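Local coordinates for protein sialidase B (Streptococcus pneumoniae serotype 4, PDB 4XJW) that cleaves terminal alpha-linked sialic acid from oligosaccharides, glycoproteins and glycolipids, acting as an intramolecular trans-sialidase, at residues S222-Y227 / I237-S242; F256-N261 / A285-S290; V307-I312 / F413-T418; Y420-T425 / E434-L439. The protein carries 1 engineered substitution. All blocks are in the same frame, centred on the assembly; numbering follows the deposited sequence.

Contact 1: residues S222-Y227 / I237-S242; sequences SIDARY and INIATS. With DMS (dimethyl sulfoxide), chain C.
Beside Ile-237 CG2, the carboxylate oxygen Asp-224 OD2 is gripped twice by one guanidinium, Arg-226 NE lying 3.0 Å and Arg-226 NH2 2.8 Å from it. In this side-on salt bridge NE meets the anti lone pair, while NH2 arrives on the anti side but 34° out of the carboxylate plane. The arginine chain, extended from CG to NE, runs beside Ile-237 and points the same way, bringing Ile-237 CD1 over one guanidinium face, 3.7 Å from Arg-226 NE. The other oxygen, Asp-224 OD1, packs 3.6 Å from Ile-239 CD1 and accepts a hydrogen bond from Asp-289 N.

Beneath these side chains is an antiparallel hairpin, in which Ile-223/Ala-240 and Ala-225/Asn-238 are the hydrogen-bonded pairs. Ala-225 N reaches Asn-238 O at 2.8 Å; the bond from Ile-223 N to Ala-240 O is weak. On the sheet face bearing Ala-225, Asn-238 ND2 donates to Tyr-227 OH over 3.2 Å, with amide and ring planes 72° apart, and Thr-201 O also bonds that hydroxyl.

At the guanidinium edge, Arg-226 NH2 donates to dimethyl sulfoxide O at 3.1 Å. Arg-226 NH1 forms a salt bridge with Asp-232, the probable proton acceptor. This is consistent with a second-shell role for Arg-226, probably orienting Asp-232, while Asp-224 and Ile-237 limit the rotation of the guanidinium.

Contact 2: residues F256-N261 / A285-S290; sequences FAMKFN and ASFIDS
Met-258 reaches across to Phe-287 one atom at a time. Its CB stands over the middle of the aromatic ring, 3.5 Å from the centroid of Phe-287 and only 3° off the normal, a clear CH-pi contact. CG, anti to the carbonyl carbon (chi1 -64°), moves on past the CE2 side of the ring. SD then approaches obliquely, 3.5 Å from Phe-287 CD2, as a Met-aromatic contact. Finally the extended chain carries CE beyond the ring, where Met-258 CE lies 3.6 Å from Ala-422 O.

The opposite face of Phe-287 is taken by Phe-260. The two rings form an offset stack, centroids of Phe-260 and Phe-287 lying 4.4 Å apart with planes inclined by 14°. Ala-285 CB lies over the far face of Phe-260, toward its CD2 side, 3.4 Å from Phe-260 CD2. No hydrogen bond joins the two segments, although Phe-260 N is held by Asn-238 OD1.

Met-258, Phe-287, Phe-260 and Ala-285 are thus stacked in that order in space. Ala-257 and Met-258 both face Ile-239 in a classic beta bulge, where the chain turns a corner, and the apolar pile packs the chain leaving one blade of the sialidase beta-propeller against strand 286-294 of the adjoining sheet.

Contact 3: residues V307-I312 / F413-T418; sequences VMPAGI and FKVTPT
Two tight turns meet near their prolines: Pro-309 opens a type II beta turn closed by Ile-312 N bonding Pro-309 O at 2.9 Å, while Pro-417 centres an inverse gamma turn in which Thr-418 N reaches Thr-416 O at 2.8 Å. Gly-311 takes the positive phi of the type II turn. No hydrogen bond crosses between the segments, so the contact rests on side chains and carbonyl oxygens.

The Pro-309 ring does most of the touching. Its CD edge presses on a carbonyl, Pro-309 CD lying 3.0 Å from Thr-418 O, and its CG also reaches that oxygen. Because Thr-418 O is buried with no hydrogen-bonding partner in the model, the CD hydrogens, mildly polarised by the adjoining ring nitrogen, may offer it some compensation. Pro-309 CG lies 3.6 Å from Thr-416 O as well, and on the apolar side it is 3.8 Å from Val-415 CG2.

In the fold, this joins the end of propeller strand 301-308 to the chain that leaves strand 413-414, which pairs with strand 330-337 in the sheet inserted between two propeller strands. Tyr-420, the first residue of the next propeller strand, packs on both Pro-309 and Val-415, and its hydroxyl bonds Thr-416 O.

The second point of contact is between Ile-312 and Pro-417, whose side chains cross obliquely. Ile-312 CG1 lies anti to the carbonyl carbon (chi1 -58°), close to the proline CA and CB, and Ile-312 CD1 ends 3.7 Å from Pro-417 CB. Thr-418 turns its CB away from this interface, its hydroxyl bonding Asn-318 O instead.

Contact 4: residues Y420-T425 / E434-L439; sequences YIAMTT and EQFKLL
The hairpin of strands 420-426 and 437-438, which ends a beta-propeller sheet, carries the second BNR (Asp-box) repeat across its turn, and Met-423 and Lys-437 form its hydrogen-bonded antiparallel pair. Met-423 N reaches Lys-437 O at 2.8 Å, and Lys-437 N returns to Met-423 O at 2.9 Å. Beyond them Leu-439 N donates to Ile-421 O over 2.8 Å, and a water also donates to Ile-421 O.

Apolar side chains meet on both faces of the hairpin. On one, Leu-439 crosses Met-423 at about a right angle, Leu-439 CD2 lying 3.8 Å from Met-423 CG; Leu-439 CG also lies 4.0 Å from Ile-421 CG2. On the other, Ala-422 CB approaches the Phe-436 ring obliquely, 3.5 Å from Phe-436 CD1, while Leu-438 CD2 closes on the same methyl. The Phe-436 ring also packs edge-to-face with Phe-287.

Toward the turn the bridge pairs end, but two more hydrogen bonds follow. Glu-434 N donates to Thr-425 O at 2.9 Å. Thr-424 OG1, anti to its backbone N (chi1 -179°), donates to Glu-434 O at 2.6 Å, approaching from above the carbonyl plane, 41° out of it.

Each of the four contacts touches the next along the chain. Contacts 1 and 2, with centres about 7 Å apart, are joined by Ser-222 OG and Ser-290 OG, 2.8 Å from each other, and by the backbone of Ile-239 and Ala-257. Contact 2 continues into contact 3 where strands 286-294 and 301-308 pair, Ser-286 O meeting Met-308 N at 2.8 Å. Contacts 3 and 4 are linked in the same way by Val-307 N and Tyr-420 O. Contact 1 lies nearest the probable proton acceptor Asp-232: side chains are about 3 Å apart for Arg-226, about 8 Å for Ser-286 of contact 2 and about 11 Å for Ile-312 of contact 3. The Ser-222 side chain is about 12 Å from bound optactin.

Contact 1: residues S222-Y227 / I237-S242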
loop_
_atom_site.group_PDB
_atom_site.type_symbol
_atom_site.label_atom_id
_atom_site.label_comp_id
_atom_site.label_asym_id
_atom_site.label_seq_id
_atom_site.Cartn_x
_atom_site.Cartn_y
_atom_site.Cartn_z
ATOM N N SER A 222 7.539 -3.196 7.223
ATOM C CA SER A 222 6.173 -3.389 7.718
ATOM C C SER A 222 5.156 -2.812 6.742
ATOM O O SER A 222 5.515 -2.055 5.830
ATOM C CB SER A 222 5.968 -2.823 9.128
ATOM O OG SER A 222 6.126 -1.420 9.175
ATOM N N ILE A 223 3.896 -3.199 6.924
ATOM C CA ILE A 223 2.843 -2.874 5.967
ATOM C C ILE A 223 1.486 -3.030 6.626
ATOM O O ILE A 223 1.342 -3.781 7.595
ATOM C CB ILE A 223 2.950 -3.799 4.717
ATOM C CG1 ILE A 223 2.138 -3.259 3.541
ATOM C CG2 ILE A 223 2.437 -5.197 5.001
ATOM C CD1 ILE A 223 2.961 -2.803 2.421
ATOM N N ASP A 224 0.504 -2.287 6.122
ATOM C CA ASP A 224 -0.904 -2.563 6.403
ATOM C C ASP A 224 -1.344 -3.708 5.501
ATOM O O ASP A 224 -1.289 -3.580 4.278
ATOM C CB ASP A 224 -1.779 -1.365 6.017
ATOM C CG ASP A 224 -1.782 -0.232 7.034
ATOM O OD1 ASP A 224 -0.824 -0.031 7.807
ATOM O OD2 ASP A 224 -2.786 0.515 7.009
ATOM N N ALA A 225 -1.759 -4.818 6.105
ATOM C CA ALA A 225 -2.390 -5.917 5.401
ATOM C C ALA A 225 -3.884 -5.572 5.452
ATOM O O ALA A 225 -4.509 -5.675 6.508
ATOM C CB ALA A 225 -2.103 -7.236 6.112
ATOM N N ARG A 226 -4.435 -5.125 4.328
ATOM C CA ARG A 226 -5.790 -4.589 4.321
ATOM C C ARG A 226 -6.759 -5.592 3.705
ATOM O O ARG A 226 -6.596 -6.021 2.552
ATOM C CB ARG A 226 -5.823 -3.235 3.603
ATOM C CG ARG A 226 -4.945 -2.166 4.266
ATOM C CD ARG A 226 -5.445 -0.760 3.972
ATOM N NE ARG A 226 -4.688 0.238 4.725
ATOM C CZ ARG A 226 -4.890 1.546 4.639
ATOM N NH1 ARG A 226 -5.829 2.019 3.823
ATOM N NH2 ARG A 226 -4.158 2.373 5.370
ATOM N N TYR A 227 -7.766 -5.979 4.486
ATOM C CA TYR A 227 -8.636 -7.080 4.078
ATOM C C TYR A 227 -9.875 -6.635 3.306
ATOM O O TYR A 227 -10.281 -7.323 2.369
ATOM C CB TYR A 227 -9.011 -7.957 5.287
ATOM C CG TYR A 227 -7.804 -8.629 5.886
ATOM C CD1 TYR A 227 -6.982 -7.946 6.786
ATOM C CD2 TYR A 227 -7.458 -9.929 5.521
ATOM C CE1 TYR A 227 -5.848 -8.547 7.316
ATOM C CE2 TYR A 227 -6.314 -10.544 6.051
ATOM C CZ TYR A 227 -5.527 -9.841 6.948
ATOM O OH TYR A 227 -4.399 -10.420 7.487
ATOM N N ILE A 237 -7.851 -4.433 9.198
ATOM C CA ILE A 237 -6.467 -4.269 8.782
ATOM C C ILE A 237 -5.561 -4.787 9.888
ATOM O O ILE A 237 -5.813 -4.508 11.062
ATOM C CB ILE A 237 -6.124 -2.780 8.542
ATOM C CG1 ILE A 237 -7.095 -2.139 7.550
ATOM C CG2 ILE A 237 -4.656 -2.638 8.104
ATOM C CD1 ILE A 237 -7.016 -0.607 7.514
ATOM N N ASN A 238 -4.526 -5.547 9.513
ATOM C CA ASN A 238 -3.483 -5.988 10.444
ATOM C C ASN A 238 -2.156 -5.356 10.022
ATOM O O ASN A 238 -2.023 -4.921 8.888
ATOM C CB ASN A 238 -3.329 -7.520 10.399
ATOM C CG ASN A 238 -4.504 -8.274 11.027
ATOM O OD1 ASN A 238 -5.151 -7.797 11.953
ATOM N ND2 ASN A 238 -4.757 -9.483 10.527
ATOM N N ILE A 239 -1.168 -5.336 10.915
ATOM C CA ILE A 239 0.193 -4.927 10.538
ATOM C C ILE A 239 1.039 -6.173 10.319
ATOM O O ILE A 239 1.128 -7.027 11.200
ATOM C CB ILE A 239 0.856 -4.054 11.616
ATOM C CG1 ILE A 239 -0.022 -2.847 11.985
ATOM C CG2 ILE A 239 2.236 -3.602 11.146
ATOM C CD1 ILE A 239 -0.419 -1.960 10.794
ATOM N N ALA A 240 1.645 -6.284 9.137
ATOM C CA ALA A 240 2.473 -7.445 8.800
ATOM C C ALA A 240 3.912 -7.003 8.584
ATOM O O ALA A 240 4.174 -5.833 8.281
ATOM C CB ALA A 240 1.935 -8.160 7.552
ATOM N N THR A 241 4.840 -7.942 8.747
ATOM C CA THR A 241 6.266 -7.659 8.551
ATOM C C THR A 241 6.958 -8.768 7.771
ATOM O O THR A 241 6.513 -9.919 7.781
ATOM C CB THR A 241 7.043 -7.424 9.886
ATOM O OG1 THR A 241 6.980 -8.591 10.705
ATOM C CG2 THR A 241 6.459 -6.283 10.698
ATOM N N SER A 242 8.050 -8.387 7.113
ATOM C CA SER A 242 8.938 -9.308 6.402
ATOM C C SER A 242 10.357 -8.733 6.440
ATOM O O SER A 242 10.532 -7.525 6.533
ATOM C CB SER A 242 8.450 -9.474 4.955
ATOM O OG SER A 242 9.366 -10.237 4.169
HETATM S S DMS C . -3.002 6.604 5.542
HETATM O O DMS C . -3.349 5.251 6.098
HETATM C C1 DMS C . -3.594 6.669 3.828
HETATM C C2 DMS C . -4.173 7.784 6.268
#

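Contact 2: residues F256-N261 / A285-S290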
loop_
_atom_site.group_PDB
_atom_site.type_symbol
_atom_site.label_atom_id
_atom_site.label_comp_id
_atom_site.label_asym_id
_atom_site.label_seq_id
_atom_site.Cartn_x
_atom_site.Cartn_y
_atom_site.Cartn_z
ATOM N N PHE A 256 2.615 -11.521 11.396
ATOM C CA PHE A 256 1.927 -10.349 11.942
ATOM C C PHE A 256 2.683 -9.752 13.112
ATOM O O PHE A 256 3.160 -10.476 13.990
ATOM C CB PHE A 256 0.492 -10.667 12.398
ATOM C CG PHE A 256 -0.419 -11.110 11.298
ATOM C CD1 PHE A 256 -0.751 -10.245 10.259
ATOM C CD2 PHE A 256 -0.970 -12.383 11.305
ATOM C CE1 PHE A 256 -1.597 -10.664 9.238
ATOM C CE2 PHE A 256 -1.813 -12.805 10.297
ATOM C CZ PHE A 256 -2.131 -11.946 9.260
ATOM N N ALA A 257 2.770 -8.424 13.117
ATOM C CA ALA A 257 3.265 -7.662 14.256
ATOM C C ALA A 257 2.125 -7.247 15.180
ATOM O O ALA A 257 2.288 -7.224 16.408
ATOM C CB ALA A 257 4.048 -6.439 13.796
ATOM N N MET A 258 0.985 -6.887 14.592
ATOM C CA MET A 258 -0.227 -6.564 15.352
ATOM C C MET A 258 -1.419 -7.119 14.601
ATOM O O MET A 258 -1.551 -6.915 13.388
ATOM C CB MET A 258 -0.403 -5.045 15.521
ATOM C CG MET A 258 0.692 -4.366 16.330
ATOM S SD MET A 258 0.322 -2.626 16.613
ATOM C CE MET A 258 1.841 -2.111 17.415
ATOM N N LYS A 259 -2.293 -7.818 15.317
ATOM C CA LYS A 259 -3.460 -8.411 14.687
ATOM C C LYS A 259 -4.620 -8.489 15.661
ATOM O O LYS A 259 -4.427 -8.537 16.886
ATOM C CB LYS A 259 -3.137 -9.809 14.182
ATOM C CG LYS A 259 -2.984 -10.809 15.311
ATOM C CD LYS A 259 -2.805 -12.216 14.788
ATOM C CE LYS A 259 -3.887 -12.515 13.782
ATOM N NZ LYS A 259 -3.832 -13.906 13.254
ATOM N N PHE A 260 -5.825 -8.482 15.098
ATOM C CA PHE A 260 -7.054 -8.730 15.832
ATOM C C PHE A 260 -7.758 -9.909 15.190
ATOM O O PHE A 260 -7.570 -10.183 14.000
ATOM C CB PHE A 260 -7.990 -7.526 15.746
ATOM C CG PHE A 260 -7.640 -6.404 16.672
ATOM C CD1 PHE A 260 -7.437 -6.632 18.025
ATOM C CD2 PHE A 260 -7.533 -5.104 16.189
ATOM C CE1 PHE A 260 -7.147 -5.575 18.889
ATOM C CE2 PHE A 260 -7.234 -4.050 17.047
ATOM C CZ PHE A 260 -7.039 -4.290 18.391
ATOM N N ASN A 261 -8.585 -10.597 15.973
ATOM C CA ASN A 261 -9.223 -11.819 15.495
ATOM C C ASN A 261 -10.740 -11.794 15.568
ATOM O O ASN A 261 -11.397 -12.836 15.413
ATOM C CB ASN A 261 -8.663 -13.033 16.232
ATOM C CG ASN A 261 -7.233 -13.338 15.825
ATOM O OD1 ASN A 261 -6.903 -13.333 14.636
ATOM N ND2 ASN A 261 -6.378 -13.575 16.802
ATOM N N ALA A 285 -12.321 -4.281 14.432
ATOM C CA ALA A 285 -11.190 -3.511 14.952
ATOM C C ALA A 285 -10.072 -3.551 13.903
ATOM O O ALA A 285 -10.054 -4.423 13.026
ATOM C CB ALA A 285 -10.727 -4.089 16.281
ATOM N N SER A 286 -9.147 -2.601 13.970
ATOM C CA SER A 286 -8.059 -2.575 13.005
ATOM C C SER A 286 -6.829 -1.861 13.548
ATOM O O SER A 286 -6.896 -1.130 14.538
ATOM C CB SER A 286 -8.505 -1.930 11.690
ATOM O OG SER A 286 -8.899 -0.570 11.894
ATOM N N PHE A 287 -5.702 -2.097 12.883
ATOM C CA PHE A 287 -4.500 -1.292 13.085
ATOM C C PHE A 287 -4.242 -0.558 11.788
ATOM O O PHE A 287 -4.643 -1.020 10.727
ATOM C CB PHE A 287 -3.289 -2.160 13.424
ATOM C CG PHE A 287 -3.477 -3.014 14.650
ATOM C CD1 PHE A 287 -4.012 -4.297 14.541
ATOM C CD2 PHE A 287 -3.100 -2.546 15.904
ATOM C CE1 PHE A 287 -4.173 -5.094 15.672
ATOM C CE2 PHE A 287 -3.269 -3.329 17.044
ATOM C CZ PHE A 287 -3.813 -4.607 16.920
ATOM N N ILE A 288 -3.584 0.589 11.852
ATOM C CA ILE A 288 -3.338 1.331 10.621
ATOM C C ILE A 288 -2.135 2.246 10.801
ATOM O O ILE A 288 -1.969 2.820 11.868
ATOM C CB ILE A 288 -4.619 2.089 10.178
ATOM C CG1 ILE A 288 -4.360 2.947 8.929
ATOM C CG2 ILE A 288 -5.186 2.924 11.346
ATOM C CD1 ILE A 288 -5.644 3.427 8.251
ATOM N N ASP A 289 -1.284 2.335 9.769
ATOM C CA ASP A 289 -0.120 3.240 9.763
ATOM C C ASP A 289 0.960 2.847 10.762
ATOM O O ASP A 289 0.922 3.240 11.927
ATOM C CB ASP A 289 -0.532 4.713 9.968
ATOM C CG ASP A 289 -1.357 5.254 8.819
ATOM O OD1 ASP A 289 -1.482 4.557 7.789
ATOM O OD2 ASP A 289 -1.898 6.377 8.940
ATOM N N SER A 290 1.933 2.077 10.292
ATOM C CA SER A 290 2.993 1.596 11.163
ATOM C C SER A 290 4.307 2.331 10.960
ATOM O O SER A 290 4.538 2.956 9.912
ATOM C CB SER A 290 3.199 0.086 10.999
ATOM O OG SER A 290 3.686 -0.245 9.708
#

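Contact 3: residues V307-I312 / F413-T418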
loop_
_atom_site.group_PDB
_atom_site.type_symbol
_atom_site.label_atom_id
_atom_site.label_comp_id
_atom_site.label_asym_id
_atom_site.label_seq_id
_atom_site.Cartn_x
_atom_site.Cartn_y
_atom_site.Cartn_z
ATOM N N VAL A 307 -4.173 2.209 16.641
ATOM C CA VAL A 307 -5.151 1.152 16.921
ATOM C C VAL A 307 -6.546 1.736 16.881
ATOM O O VAL A 307 -6.807 2.772 17.499
ATOM C CB VAL A 307 -4.937 0.522 18.302
ATOM C CG1 VAL A 307 -5.797 -0.736 18.440
ATOM C CG2 VAL A 307 -3.485 0.187 18.491
ATOM N N MET A 308 -7.434 1.059 16.161
ATOM C CA MET A 308 -8.835 1.459 16.027
ATOM C C MET A 308 -9.767 0.411 16.618
ATOM O O MET A 308 -9.732 -0.756 16.226
ATOM C CB MET A 308 -9.182 1.638 14.555
ATOM C CG MET A 308 -8.364 2.695 13.843
ATOM S SD MET A 308 -8.786 4.359 14.398
ATOM C CE MET A 308 -7.602 5.322 13.456
ATOM N N PRO A 309 -10.622 0.820 17.563
ATOM C CA PRO A 309 -11.667 -0.074 18.060
ATOM C C PRO A 309 -12.651 -0.449 16.954
ATOM O O PRO A 309 -12.672 0.170 15.882
ATOM C CB PRO A 309 -12.382 0.781 19.116
ATOM C CG PRO A 309 -11.361 1.808 19.537
ATOM C CD PRO A 309 -10.638 2.120 18.253
ATOM N N ALA A 310 -13.467 -1.465 17.220
ATOM C CA ALA A 310 -14.436 -1.944 16.241
ATOM C C ALA A 310 -15.248 -0.811 15.617
ATOM O O ALA A 310 -15.838 0.002 16.319
ATOM C CB ALA A 310 -15.354 -2.971 16.862
ATOM N N GLY A 311 -15.247 -0.769 14.292
ATOM C CA GLY A 311 -16.045 0.180 13.541
ATOM C C GLY A 311 -15.532 1.605 13.568
ATOM O O GLY A 311 -16.233 2.514 13.136
ATOM N N ILE A 312 -14.314 1.805 14.061
ATOM C CA ILE A 312 -13.751 3.151 14.198
ATOM C C ILE A 312 -12.651 3.416 13.167
ATOM O O ILE A 312 -11.879 2.511 12.821
ATOM C CB ILE A 312 -13.222 3.395 15.634
ATOM C CG1 ILE A 312 -14.345 3.187 16.656
ATOM C CG2 ILE A 312 -12.591 4.791 15.770
ATOM C CD1 ILE A 312 -15.623 3.943 16.332
ATOM N N PHE A 413 -16.907 -5.620 27.884
ATOM C CA PHE A 413 -16.302 -4.345 28.239
ATOM C C PHE A 413 -15.643 -3.740 27.004
ATOM O O PHE A 413 -14.876 -4.415 26.318
ATOM C CB PHE A 413 -15.253 -4.542 29.337
ATOM C CG PHE A 413 -15.835 -4.851 30.678
ATOM C CD1 PHE A 413 -16.323 -3.836 31.483
ATOM C CD2 PHE A 413 -15.883 -6.159 31.138
ATOM C CE1 PHE A 413 -16.863 -4.117 32.729
ATOM C CE2 PHE A 413 -16.415 -6.450 32.386
ATOM C CZ PHE A 413 -16.902 -5.426 33.179
ATOM N N LYS A 414 -15.949 -2.478 26.720
ATOM C CA LYS A 414 -15.467 -1.826 25.503
ATOM C C LYS A 414 -14.705 -0.536 25.792
ATOM O O LYS A 414 -15.064 0.220 26.698
ATOM C CB LYS A 414 -16.644 -1.569 24.550
ATOM C CG LYS A 414 -17.159 -2.862 23.932
ATOM C CD LYS A 414 -18.463 -2.669 23.176
ATOM C CE LYS A 414 -18.243 -2.198 21.761
ATOM N NZ LYS A 414 -19.506 -2.317 20.959
ATOM N N VAL A 415 -13.644 -0.294 25.025
ATOM C CA VAL A 415 -12.882 0.942 25.154
ATOM C C VAL A 415 -13.606 2.095 24.473
ATOM O O VAL A 415 -14.534 1.893 23.685
ATOM C CB VAL A 415 -11.464 0.804 24.562
ATOM C CG1 VAL A 415 -10.695 -0.285 25.284
ATOM C CG2 VAL A 415 -11.528 0.498 23.079
ATOM N N THR A 416 -13.173 3.309 24.785
ATOM C CA THR A 416 -13.696 4.504 24.139
ATOM C C THR A 416 -13.506 4.411 22.625
ATOM O O THR A 416 -12.437 4.011 22.163
ATOM C CB THR A 416 -12.957 5.749 24.672
ATOM O OG1 THR A 416 -13.145 5.852 26.093
ATOM C CG2 THR A 416 -13.440 7.007 23.999
ATOM N N PRO A 417 -14.554 4.730 21.847
ATOM C CA PRO A 417 -14.479 4.679 20.380
ATOM C C PRO A 417 -13.659 5.833 19.838
ATOM O O PRO A 417 -14.197 6.779 19.284
ATOM C CB PRO A 417 -15.943 4.819 19.943
ATOM C CG PRO A 417 -16.574 5.600 21.066
ATOM C CD PRO A 417 -15.914 5.066 22.309
ATOM N N THR A 418 -12.345 5.745 20.007
ATOM C CA THR A 418 -11.447 6.779 19.517
ATOM C C THR A 418 -10.182 6.087 19.046
ATOM O O THR A 418 -10.077 4.872 19.169
ATOM C CB THR A 418 -11.130 7.816 20.622
ATOM O OG1 THR A 418 -10.459 8.951 20.053
ATOM C CG2 THR A 418 -10.277 7.199 21.727
#

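Contact 4: residues Y420-T425 / E434-L439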
loop_
_atom_site.group_PDB
_atom_site.type_symbol
_atom_site.label_atom_id
_atom_site.label_comp_id
_atom_site.label_asym_id
_atom_site.label_seq_id
_atom_site.Cartn_x
_atom_site.Cartn_y
_atom_site.Cartn_z
ATOM N N TYR A 420 -6.057 5.197 19.083
ATOM C CA TYR A 420 -4.959 5.048 20.032
ATOM C C TYR A 420 -3.653 4.787 19.287
ATOM O O TYR A 420 -3.668 4.517 18.086
ATOM C CB TYR A 420 -5.214 3.877 20.988
ATOM C CG TYR A 420 -6.522 3.946 21.745
ATOM C CD1 TYR A 420 -7.725 3.583 21.138
ATOM C CD2 TYR A 420 -6.553 4.361 23.071
ATOM C CE1 TYR A 420 -8.918 3.640 21.834
ATOM C CE2 TYR A 420 -7.742 4.422 23.771
ATOM C CZ TYR A 420 -8.916 4.066 23.147
ATOM O OH TYR A 420 -10.100 4.130 23.849
ATOM N N ILE A 421 -2.536 4.857 20.002
ATOM C CA ILE A 421 -1.252 4.399 19.467
ATOM C C ILE A 421 -0.780 3.243 20.326
ATOM O O ILE A 421 -0.842 3.321 21.552
ATOM C CB ILE A 421 -0.178 5.506 19.475
ATOM C CG1 ILE A 421 -0.602 6.669 18.584
ATOM C CG2 ILE A 421 1.175 4.967 18.988
ATOM C CD1 ILE A 421 0.409 7.820 18.537
ATOM N N ALA A 422 -0.323 2.169 19.688
ATOM C CA ALA A 422 0.247 1.049 20.434
ATOM C C ALA A 422 1.654 0.786 19.963
ATOM O O ALA A 422 2.022 1.200 18.869
ATOM C CB ALA A 422 -0.588 -0.186 20.275
ATOM N N MET A 423 2.411 0.061 20.783
ATOM C CA MET A 423 3.774 -0.318 20.439
ATOM C C MET A 423 3.960 -1.813 20.649
ATOM O O MET A 423 3.331 -2.401 21.531
ATOM C CB MET A 423 4.775 0.474 21.281
ATOM C CG MET A 423 4.847 0.074 22.724
ATOM S SD MET A 423 6.265 0.815 23.557
ATOM C CE MET A 423 7.460 0.902 22.286
ATOM N N THR A 424 4.790 -2.431 19.811
ATOM C CA THR A 424 5.239 -3.786 20.055
ATOM C C THR A 424 6.743 -3.796 19.859
ATOM O O THR A 424 7.305 -2.859 19.269
ATOM C CB THR A 424 4.542 -4.826 19.135
ATOM O OG1 THR A 424 5.030 -6.136 19.467
ATOM C CG2 THR A 424 4.816 -4.548 17.654
ATOM N N THR A 425 7.391 -4.828 20.386
ATOM C CA THR A 425 8.834 -4.968 20.261
ATOM C C THR A 425 9.174 -6.357 19.765
ATOM O O THR A 425 8.389 -7.290 19.899
ATOM C CB THR A 425 9.571 -4.747 21.594
ATOM O OG1 THR A 425 9.269 -5.819 22.494
ATOM C CG2 THR A 425 9.187 -3.411 22.235
ATOM N N GLU A 434 6.115 -9.137 20.189
ATOM C CA GLU A 434 5.420 -9.190 21.469
ATOM C C GLU A 434 3.979 -8.735 21.355
ATOM O O GLU A 434 3.577 -8.129 20.351
ATOM C CB GLU A 434 6.117 -8.279 22.477
ATOM C CG GLU A 434 7.515 -8.752 22.882
ATOM C CD GLU A 434 7.489 -10.152 23.462
ATOM O OE1 GLU A 434 6.597 -10.429 24.291
ATOM O OE2 GLU A 434 8.348 -10.970 23.078
ATOM N N GLN A 435 3.199 -9.007 22.395
ATOM C CA GLN A 435 1.854 -8.443 22.474
ATOM C C GLN A 435 1.949 -6.927 22.600
ATOM O O GLN A 435 2.774 -6.404 23.356
ATOM C CB GLN A 435 1.081 -9.045 23.646
ATOM C CG GLN A 435 0.776 -10.540 23.492
ATOM C CD GLN A 435 -0.035 -10.849 22.245
ATOM O OE1 GLN A 435 -0.914 -10.079 21.852
ATOM N NE2 GLN A 435 0.263 -11.976 21.611
ATOM N N PHE A 436 1.100 -6.215 21.867
ATOM C CA PHE A 436 1.167 -4.758 21.862
ATOM C C PHE A 436 0.747 -4.137 23.194
ATOM O O PHE A 436 -0.027 -4.723 23.951
ATOM C CB PHE A 436 0.398 -4.148 20.667
ATOM C CG PHE A 436 -1.109 -4.180 20.801
ATOM C CD1 PHE A 436 -1.780 -3.242 21.578
ATOM C CD2 PHE A 436 -1.855 -5.131 20.114
ATOM C CE1 PHE A 436 -3.155 -3.261 21.694
ATOM C CE2 PHE A 436 -3.237 -5.162 20.224
ATOM C CZ PHE A 436 -3.886 -4.225 21.011
ATOM N N LYS A 437 1.317 -2.972 23.491
ATOM C CA LYS A 437 0.914 -2.162 24.638
ATOM C C LYS A 437 0.454 -0.800 24.148
ATOM O O LYS A 437 1.022 -0.250 23.205
ATOM C CB LYS A 437 2.073 -1.995 25.613
ATOM C CG LYS A 437 2.530 -3.295 26.231
ATOM C CD LYS A 437 3.676 -3.077 27.198
ATOM C CE LYS A 437 4.114 -4.391 27.813
ATOM N NZ LYS A 437 4.420 -4.234 29.259
ATOM N N LEU A 438 -0.579 -0.249 24.778
ATOM C CA LEU A 438 -1.009 1.102 24.429
ATOM C C LEU A 438 -0.040 2.154 24.964
ATOM O O LEU A 438 0.444 2.044 26.084
ATOM C CB LEU A 438 -2.410 1.385 24.967
ATOM C CG LEU A 438 -3.516 0.521 24.361
ATOM C CD1 LEU A 438 -4.904 0.849 24.948
ATOM C CD2 LEU A 438 -3.539 0.618 22.842
ATOM N N LEU A 439 0.250 3.166 24.152
ATOM C CA LEU A 439 0.999 4.318 24.631
ATOM C C LEU A 439 0.092 5.178 25.495
ATOM O O LEU A 439 -1.125 5.181 25.305
ATOM C CB LEU A 439 1.563 5.144 23.466
ATOM C CG LEU A 439 2.735 4.547 22.669
ATOM C CD1 LEU A 439 3.669 5.637 22.176
ATOM C CD2 LEU A 439 3.491 3.515 23.472
HETATM O O HOH W 1 -2.708 4.675 23.372
#